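Local coordinates for protein minor fimbrium subunit Mfa5 (Porphyromonas gingivalis ATCC 33277, PDB 6TO1) that serves as an accessory subunit of the minor fimbriae, the surface pili that mediate biofilm formation and adhesion to host cells and other oral bacteria, at residues A96-N101 with I491-G496; V129-Q134 with K214-I219; N218-S223 with K228-M233. All coordinates share one frame; numbering follows the deposited sequence. Where two conformers were deposited one is given.

Overall arrangement
Contacts 2 and 3 belong to the von Willebrand factor type A domain and lie close together, their centres about 7 Å apart, whereas the centre of contact 1 lies about 62 Å from that of contact 2 and about 56 Å from that of contact 3, on the opposite side of the chain's centre. Contacts 2 and 3 share helix 209-220 and reach neighbouring strands of one sheet, 126-133 and 227-234. Contact 2 is wholly buried and aliphatic. In contact 3, buried methionine packing gives way to a lysine, a backbone carbonyl and a water where helix and strand are joined by a short turn. Contact 1, partly buried, brings together pieces almost 400 residues apart through proline, alanine and one bridging water.

Contact 1 of 3, residues A96-N101 with I491-G496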
loop_
_atom_site.group_PDB
_atom_site.type_symbol
_atom_site.label_atom_id
_atom_site.label_comp_id
_atom_site.label_asym_id
_atom_site.label_seq_id
_atom_site.Cartn_x
_atom_site.Cartn_y
_atom_site.Cartn_z
ATOM N N ALA A 96 23.260 -9.372 5.231
ATOM C CA ALA A 96 24.583 -9.410 4.615
ATOM C C ALA A 96 24.816 -10.814 4.079
ATOM O O ALA A 96 24.779 -11.781 4.844
ATOM C CB ALA A 96 25.668 -9.036 5.622
ATOM N N VAL A 97 25.077 -10.928 2.782
ATOM C CA VAL A 97 25.293 -12.227 2.155
ATOM C C VAL A 97 26.795 -12.367 1.868
ATOM O O VAL A 97 27.355 -11.547 1.134
ATOM C CB VAL A 97 24.470 -12.393 0.866
ATOM C CG1 VAL A 97 24.699 -13.787 0.274
ATOM C CG2 VAL A 97 22.971 -12.152 1.149
ATOM N N PRO A 98 27.459 -13.377 2.411
ATOM C CA PRO A 98 28.883 -13.561 2.087
ATOM C C PRO A 98 29.051 -13.777 0.594
ATOM O O PRO A 98 28.279 -14.500 -0.040
ATOM C CB PRO A 98 29.277 -14.805 2.889
ATOM C CG PRO A 98 28.183 -14.981 3.925
ATOM C CD PRO A 98 26.945 -14.418 3.315
ATOM N N VAL A 99 30.084 -13.155 0.036
ATOM C CA VAL A 99 30.373 -13.266 -1.386
ATOM C C VAL A 99 31.106 -14.587 -1.593
ATOM O O VAL A 99 32.148 -14.832 -0.977
ATOM C CB VAL A 99 31.192 -12.069 -1.869
ATOM C CG1 VAL A 99 31.537 -12.197 -3.349
ATOM C CG2 VAL A 99 30.402 -10.771 -1.626
ATOM N N ALA A 100 30.528 -15.464 -2.410
ATOM C CA ALA A 100 31.063 -16.805 -2.597
ATOM C C ALA A 100 30.663 -17.347 -3.963
ATOM O O ALA A 100 29.690 -16.899 -4.579
ATOM C CB ALA A 100 30.580 -17.763 -1.499
ATOM N N ASN A 101 31.456 -18.314 -4.436
ATOM C CA ASN A 101 31.242 -18.990 -5.707
ATOM C C ASN A 101 30.861 -18.012 -6.808
ATOM O O ASN A 101 29.727 -18.043 -7.295
ATOM C CB ASN A 101 30.163 -20.058 -5.542
ATOM C CG ASN A 101 30.400 -20.938 -4.339
ATOM O OD1 ASN A 101 31.341 -21.729 -4.309
ATOM N ND2 ASN A 101 29.552 -20.796 -3.328
ATOM N N ILE A 491 20.132 -12.337 13.317
ATOM C CA ILE A 491 19.940 -12.629 11.902
ATOM C C ILE A 491 21.193 -13.129 11.178
ATOM O O ILE A 491 21.085 -13.603 10.037
ATOM C CB ILE A 491 19.416 -11.411 11.122
ATOM C CG1 ILE A 491 20.362 -10.208 11.228
ATOM C CG2 ILE A 491 18.030 -11.004 11.633
ATOM C CD1 ILE A 491 20.086 -9.186 10.139
ATOM N N GLY A 492 22.349 -13.091 11.812
ATOM C CA GLY A 492 23.555 -13.596 11.196
ATOM C C GLY A 492 24.075 -12.628 10.159
ATOM O O GLY A 492 23.749 -11.437 10.178
ATOM N N PRO A 493 24.877 -13.123 9.200
ATOM C CA PRO A 493 25.185 -14.551 8.970
ATOM C C PRO A 493 26.011 -15.226 10.054
ATOM O O PRO A 493 25.939 -16.460 10.176
ATOM C CB PRO A 493 25.962 -14.531 7.643
ATOM C CG PRO A 493 26.513 -13.160 7.540
ATOM C CD PRO A 493 25.460 -12.260 8.166
ATOM N N ASP A 494 26.767 -14.457 10.844
ATOM C CA ASP A 494 27.603 -15.029 11.907
ATOM C C ASP A 494 27.157 -14.467 13.243
ATOM O O ASP A 494 27.501 -13.334 13.585
ATOM C CB ASP A 494 29.084 -14.739 11.644
ATOM C CG ASP A 494 29.520 -15.242 10.304
ATOM O OD1 ASP A 494 30.065 -14.450 9.498
ATOM O OD2 ASP A 494 29.274 -16.432 10.029
ATOM N N LEU A 495 26.398 -15.258 14.004
ATOM C CA LEU A 495 25.984 -14.811 15.322
ATOM C C LEU A 495 27.187 -14.419 16.167
ATOM O O LEU A 495 28.203 -15.112 16.185
ATOM C CB LEU A 495 25.209 -15.915 16.033
ATOM C CG LEU A 495 23.998 -16.435 15.267
ATOM C CD1 LEU A 495 23.374 -17.599 16.015
ATOM C CD2 LEU A 495 23.001 -15.308 15.082
ATOM N N GLY A 496 27.059 -13.314 16.894
ATOM C CA GLY A 496 28.137 -12.818 17.722
ATOM C C GLY A 496 29.238 -12.069 16.994
ATOM O O GLY A 496 30.244 -11.722 17.617
HETATM O O HOH W 1 22.335 -10.916 7.631
#
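Pro493 lays its ring against the end of strand 90-98, meeting the carbonyl of Ala96 and, more loosely, the ring of Pro98. Followed from its root, the ring first presents CB, which lies 4.4 Å from CG of Pro98, a loose apolar contact between two prolines. The next atom, CG, comes to 3.5 Å from Ala96 O. Closing the ring, CD is nearest of all, 3.4 Å from Ala96 O, and also faces the methyl of Ala96, with CD and CB 4.1 Å apart. The carbonyl oxygen is thus met most closely by CG and CD, the latter bonded to the ring nitrogen, while CB lies within loose reach of both Ala96 O and the Pro98 ring.

No direct hydrogen bond joins the segments. A water does so instead: it accepts from Ala96 N at 3.0 Å and donates to Gly492 O at 3.0 Å. The two polar groups of Ala96 therefore meet the loop differently, the N-H through water and the carbonyl against aliphatic carbon. The peptide between Gly492 and Pro493 is cis, which folds the loop sharply just where the bridged carbonyl passes into the ring. Gly492 itself has a positive phi of 76°, part of the same tight bend.

This is a packing contact between a strand end and a loop remote in sequence. Strand 90-98 belongs to an antiparallel sheet that also holds strands 110-119 and 463-473; it pairs with strand 110-119, with Ala96 touching Val113 and Pro98 touching Trp111. The loop between helix 475-480 and strand 498-499 is bonded through the backbones of Gly492 and Asp494 to Thr525, and Pro493 also touches Val526, so its ring contacts both strand 90-98 and the short strand 525-526.

Contact 2 of 3, residues V129-Q134 with K214-I219; sequences VMVIDQ and KMARNI
Ala216 places its methyl between two valines of the central strand: CB lies 3.8 Å from CG1 of Val129 and 3.7 Å from CG2 of Val131. These valines are two residues apart and point from the same face of strand 126-133, leaving a shallow dip between their branches, into which the small methyl fits as the bump. With so short a side chain at the meeting point, the helix backbone comes close, the CA atoms of Val129 and Ala216 being 6.1 Å apart.

The second branch of Val129 takes up the next turn of the helix. With CG1 anti to the backbone N (chi1 -175°), CG2 stands anti to the carbonyl carbon, from where it reaches CG2 of Ile219 at 4.0 Å. Val129 is thus forked, one methyl on Ala216 and the other on Ile219, its side chain running obliquely to that of the isoleucine.

Strand and helix segments run nearly antiparallel, at 163°, with axes 9.0 Å apart, as expected for a helix covering the sheet of a von Willebrand factor A domain. Around them, Ile219 also touches Ala173 and Val175 of strand 170-177, while Val131 borders Ile230 and Leu232 of strand 227-234.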
loop_
_atom_site.group_PDB
_atom_site.type_symbol
_atom_site.label_atom_id
_atom_site.label_comp_id
_atom_site.label_asym_id
_atom_site.label_seq_id
_atom_site.Cartn_x
_atom_site.Cartn_y
_atom_site.Cartn_z
ATOM N N VAL A 129 -25.858 -1.148 -0.844
ATOM C CA VAL A 129 -27.249 -1.541 -0.686
ATOM C C VAL A 129 -27.884 -1.552 -2.061
ATOM O O VAL A 129 -27.965 -0.509 -2.725
ATOM C CB VAL A 129 -28.059 -0.613 0.240
ATOM C CG1 VAL A 129 -29.475 -1.224 0.402
ATOM C CG2 VAL A 129 -27.383 -0.424 1.570
ATOM N N MET A 130 -28.338 -2.722 -2.491
ATOM C CA MET A 130 -29.064 -2.858 -3.739
ATOM C C MET A 130 -30.548 -2.707 -3.446
ATOM O O MET A 130 -31.057 -3.286 -2.479
ATOM C CB MET A 130 -28.788 -4.215 -4.377
ATOM C CG MET A 130 -27.353 -4.403 -4.823
ATOM S SD MET A 130 -27.095 -6.068 -5.468
ATOM C CE MET A 130 -28.018 -6.030 -7.005
ATOM N N VAL A 131 -31.232 -1.931 -4.291
ATOM C CA VAL A 131 -32.666 -1.603 -4.130
ATOM C C VAL A 131 -33.364 -1.926 -5.447
ATOM O O VAL A 131 -33.110 -1.257 -6.469
ATOM C CB VAL A 131 -32.861 -0.118 -3.764
ATOM C CG1 VAL A 131 -34.312 0.203 -3.487
ATOM C CG2 VAL A 131 -31.962 0.240 -2.589
ATOM N N ILE A 132 -34.278 -2.903 -5.430
ATOM C CA ILE A 132 -34.885 -3.409 -6.658
ATOM C C ILE A 132 -36.395 -3.170 -6.644
ATOM O O ILE A 132 -37.098 -3.606 -5.731
ATOM C CB ILE A 132 -34.568 -4.901 -6.896
ATOM C CG1 ILE A 132 -33.060 -5.151 -6.742
ATOM C CG2 ILE A 132 -35.042 -5.345 -8.297
ATOM C CD1 ILE A 132 -32.608 -6.570 -7.087
ATOM N N ASP A 133 -36.870 -2.491 -7.694
ATOM C CA ASP A 133 -38.280 -2.263 -8.023
ATOM C C ASP A 133 -38.927 -3.575 -8.449
ATOM O O ASP A 133 -38.537 -4.142 -9.470
ATOM C CB ASP A 133 -38.249 -1.235 -9.149
ATOM C CG ASP A 133 -39.599 -0.781 -9.636
ATOM O OD1 ASP A 133 -40.654 -1.375 -9.327
ATOM O OD2 ASP A 133 -39.575 0.212 -10.391
ATOM N N GLN A 134 -39.866 -4.097 -7.648
ATOM C CA GLN A 134 -40.695 -5.237 -8.055
ATOM C C GLN A 134 -42.159 -4.827 -8.217
ATOM O O GLN A 134 -43.079 -5.602 -7.921
ATOM C CB GLN A 134 -40.557 -6.418 -7.072
ATOM C CG GLN A 134 -41.034 -6.198 -5.665
ATOM C CD GLN A 134 -41.148 -7.514 -4.854
ATOM O OE1 GLN A 134 -40.464 -8.496 -5.128
ATOM N NE2 GLN A 134 -42.022 -7.517 -3.866
ATOM N N LYS A 214 -35.471 5.058 1.331
ATOM C CA LYS A 214 -35.454 5.290 2.769
ATOM C C LYS A 214 -34.974 4.054 3.521
ATOM O O LYS A 214 -34.158 4.159 4.439
ATOM C CB LYS A 214 -36.842 5.711 3.249
ATOM C CG LYS A 214 -36.989 5.761 4.769
ATOM C CD LYS A 214 -36.086 6.798 5.416
ATOM C CE LYS A 214 -36.244 6.789 6.950
ATOM N NZ LYS A 214 -35.464 7.885 7.613
ATOM N N MET A 215 -35.450 2.869 3.137
ATOM C CA MET A 215 -34.950 1.661 3.789
ATOM C C MET A 215 -33.450 1.476 3.558
ATOM O O MET A 215 -32.713 1.068 4.472
ATOM C CB MET A 215 -35.728 0.445 3.299
ATOM C CG MET A 215 -35.295 -0.808 4.033
ATOM S SD MET A 215 -36.297 -2.208 3.598
ATOM C CE MET A 215 -37.668 -1.932 4.735
ATOM N N ALA A 216 -32.981 1.758 2.345
ATOM C CA ALA A 216 -31.552 1.736 2.066
ATOM C C ALA A 216 -30.784 2.706 2.964
ATOM O O ALA A 216 -29.697 2.377 3.452
ATOM C CB ALA A 216 -31.320 2.067 0.590
ATOM N N ARG A 217 -31.336 3.905 3.202
ATOM C CA ARG A 217 -30.669 4.844 4.097
ATOM C C ARG A 217 -30.655 4.312 5.530
ATOM O O ARG A 217 -29.659 4.467 6.244
ATOM C CB ARG A 217 -31.339 6.219 4.053
ATOM C CG ARG A 217 -31.251 6.901 2.731
ATOM C CD ARG A 217 -31.451 8.404 2.872
ATOM N NE ARG A 217 -32.731 8.791 3.446
ATOM C CZ ARG A 217 -32.877 9.468 4.582
ATOM N NH1 ARG A 217 -34.087 9.821 4.982
ATOM N NH2 ARG A 217 -31.826 9.793 5.326
ATOM N N ASN A 218 -31.738 3.662 5.956
ATOM C CA ASN A 218 -31.773 3.084 7.286
ATOM C C ASN A 218 -30.705 2.008 7.423
ATOM O O ASN A 218 -30.003 1.937 8.440
ATOM C CB ASN A 218 -33.143 2.472 7.583
ATOM C CG ASN A 218 -34.216 3.515 7.914
ATOM O OD1 ASN A 218 -33.959 4.711 8.046
ATOM N ND2 ASN A 218 -35.433 3.031 8.063
ATOM N N ILE A 219 -30.582 1.158 6.408
ATOM C CA ILE A 219 -29.586 0.098 6.442
ATOM C C ILE A 219 -28.184 0.680 6.415
ATOM O O ILE A 219 -27.310 0.248 7.168
ATOM C CB ILE A 219 -29.807 -0.871 5.269
ATOM C CG1 ILE A 219 -31.082 -1.674 5.506
ATOM C CG2 ILE A 219 -28.621 -1.821 5.122
ATOM C CD1 ILE A 219 -31.583 -2.431 4.307
#

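Contact 3 of 3, residues N218-S223 with K228-M233; sequences NIMATS and KHIILM
Met220 and Lys228 carry the apolar part of this contact, the sulfur lying against the root of the lysine. SD is 3.7 Å from Lys228 CB, and the two side chains run across each other at a slant. The methionine leaves the helix with CG anti to the backbone N (chi1 -168°), then bends at both chi2 and chi3, which brings its methyl up to the strand. There CE meets CG1 of Ile230 at 4.0 Å and lies close to the carbonyl oxygen of His229. Lys228 is extended beyond CG, and its aliphatic length passes from the methionine to Ser223, whose OG lies 3.4 Å from Lys228 CE.

The polar part gathers at the lysine ammonium. NZ makes a weak hydrogen bond of 3.4 Å to Ser223 O and donates to a water at 2.9 Å; that water in turn donates to Met220 O at 2.8 Å. The ammonium is thus linked to two carbonyls of the turn, directly to one and through water to the other, and the carbonyl dipoles probably stabilise its positive charge. Ser223 OG has its hydrogen-bonding partners elsewhere, in Asp127 and Ala225 N.

Within segment 218-223, a type I turn from Met220 to Ser223 is closed by Ser223 N bonding to Met220 O at 2.9 Å. It carries the chain off helix 209-220 and into the short connection leading to strand 227-234, part of the alternating helix and strand order of the von Willebrand factor A fold. That strand lies between strands 126-133 and 357-362, His229 being hydrogen-bonded to His359 of the latter, while Met220 also touches Val129 of the former and Tyr356 in the loop preceding strand 357-362.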
loop_
_atom_site.group_PDB
_atom_site.type_symbol
_atom_site.label_atom_id
_atom_site.label_comp_id
_atom_site.label_asym_id
_atom_site.label_seq_id
_atom_site.Cartn_x
_atom_site.Cartn_y
_atom_site.Cartn_z
ATOM N N ASN A 218 -31.738 3.662 5.956
ATOM C CA ASN A 218 -31.773 3.084 7.286
ATOM C C ASN A 218 -30.705 2.008 7.423
ATOM O O ASN A 218 -30.003 1.937 8.440
ATOM C CB ASN A 218 -33.143 2.472 7.583
ATOM C CG ASN A 218 -34.216 3.515 7.914
ATOM O OD1 ASN A 218 -33.959 4.711 8.046
ATOM N ND2 ASN A 218 -35.433 3.031 8.063
ATOM N N ILE A 219 -30.582 1.158 6.408
ATOM C CA ILE A 219 -29.586 0.098 6.442
ATOM C C ILE A 219 -28.184 0.680 6.415
ATOM O O ILE A 219 -27.310 0.248 7.168
ATOM C CB ILE A 219 -29.807 -0.871 5.269
ATOM C CG1 ILE A 219 -31.082 -1.674 5.506
ATOM C CG2 ILE A 219 -28.621 -1.821 5.122
ATOM C CD1 ILE A 219 -31.583 -2.431 4.307
ATOM N N MET A 220 -27.945 1.658 5.546
ATOM C CA MET A 220 -26.610 2.225 5.407
ATOM C C MET A 220 -26.170 2.987 6.646
ATOM O O MET A 220 -24.959 3.132 6.871
ATOM C CB MET A 220 -26.564 3.142 4.190
ATOM C CG MET A 220 -25.143 3.527 3.812
ATOM S SD MET A 220 -24.263 2.122 3.068
ATOM C CE MET A 220 -24.849 2.132 1.385
ATOM N N ALA A 221 -27.111 3.433 7.480
ATOM C CA ALA A 221 -26.754 4.169 8.690
ATOM C C ALA A 221 -25.837 3.388 9.628
ATOM O O ALA A 221 -25.134 3.996 10.434
ATOM C CB ALA A 221 -28.011 4.566 9.450
ATOM N N THR A 222 -25.854 2.066 9.584
ATOM C CA THR A 222 -24.975 1.291 10.464
ATOM C C THR A 222 -23.594 1.029 9.859
ATOM O O THR A 222 -22.730 0.447 10.527
ATOM C CB THR A 222 -25.627 -0.047 10.813
ATOM O OG1 THR A 222 -25.598 -0.885 9.651
ATOM C CG2 THR A 222 -27.085 0.172 11.255
ATOM N N SER A 223 -23.365 1.446 8.628
ATOM C CA SER A 223 -22.114 1.161 7.950
ATOM C C SER A 223 -20.987 2.022 8.491
ATOM O O SER A 223 -21.148 3.227 8.703
ATOM C CB SER A 223 -22.265 1.417 6.443
ATOM O OG SER A 223 -20.997 1.398 5.768
ATOM N N LYS A 228 -19.586 3.963 0.343
ATOM C CA LYS A 228 -20.964 3.558 0.603
ATOM C C LYS A 228 -21.776 3.834 -0.649
ATOM O O LYS A 228 -21.863 4.992 -1.097
ATOM C CB LYS A 228 -21.534 4.308 1.815
ATOM C CG LYS A 228 -20.847 4.006 3.126
ATOM C CD LYS A 228 -21.349 4.888 4.264
ATOM C CE LYS A 228 -20.454 4.771 5.499
ATOM N NZ LYS A 228 -20.773 5.824 6.503
ATOM N N HIS A 229 -22.342 2.773 -1.229
ATOM C CA HIS A 229 -23.078 2.849 -2.481
ATOM C C HIS A 229 -24.506 2.343 -2.323
ATOM O O HIS A 229 -24.745 1.338 -1.654
ATOM C CB HIS A 229 -22.430 1.997 -3.589
ATOM C CG HIS A 229 -21.018 2.361 -3.907
ATOM N ND1 HIS A 229 -20.680 3.159 -4.980
ATOM C CD2 HIS A 229 -19.855 2.029 -3.304
ATOM C CE1 HIS A 229 -19.365 3.281 -5.042
ATOM N NE2 HIS A 229 -18.843 2.616 -4.024
ATOM N N ILE A 230 -25.444 3.035 -2.958
ATOM C CA ILE A 230 -26.806 2.549 -3.162
ATOM C C ILE A 230 -27.004 2.364 -4.653
ATOM O O ILE A 230 -26.725 3.280 -5.435
ATOM C CB ILE A 230 -27.857 3.511 -2.586
ATOM C CG1 ILE A 230 -27.655 3.618 -1.079
ATOM C CG2 ILE A 230 -29.265 3.079 -2.981
ATOM C CD1 ILE A 230 -28.500 4.735 -0.419
ATOM N N ILE A 231 -27.473 1.181 -5.047
ATOM C CA ILE A 231 -27.782 0.880 -6.441
ATOM C C ILE A 231 -29.291 0.693 -6.572
ATOM O O ILE A 231 -29.844 -0.271 -6.039
ATOM C CB ILE A 231 -27.046 -0.384 -6.933
ATOM C CG1 ILE A 231 -25.537 -0.229 -6.812
ATOM C CG2 ILE A 231 -27.477 -0.744 -8.376
ATOM C CD1 ILE A 231 -24.781 -1.607 -6.860
ATOM N N LEU A 232 -29.947 1.563 -7.341
ATOM C CA LEU A 232 -31.384 1.484 -7.558
ATOM C C LEU A 232 -31.657 0.940 -8.947
ATOM O O LEU A 232 -31.196 1.499 -9.941
ATOM C CB LEU A 232 -32.039 2.864 -7.400
ATOM C CG LEU A 232 -33.515 2.990 -7.694
ATOM C CD1 LEU A 232 -34.369 2.192 -6.719
ATOM C CD2 LEU A 232 -33.881 4.495 -7.678
ATOM N N MET A 233 -32.433 -0.131 -9.010
ATOM C CA MET A 233 -32.787 -0.814 -10.244
ATOM C C MET A 233 -34.292 -0.667 -10.413
ATOM O O MET A 233 -35.069 -1.287 -9.677
ATOM C CB MET A 233 -32.369 -2.287 -10.170
ATOM C CG MET A 233 -30.856 -2.446 -10.137
ATOM S SD MET A 233 -30.227 -3.920 -9.304
ATOM C CE MET A 233 -31.013 -5.194 -10.282
HETATM O O HOH W 2 -23.513 5.531 7.317
#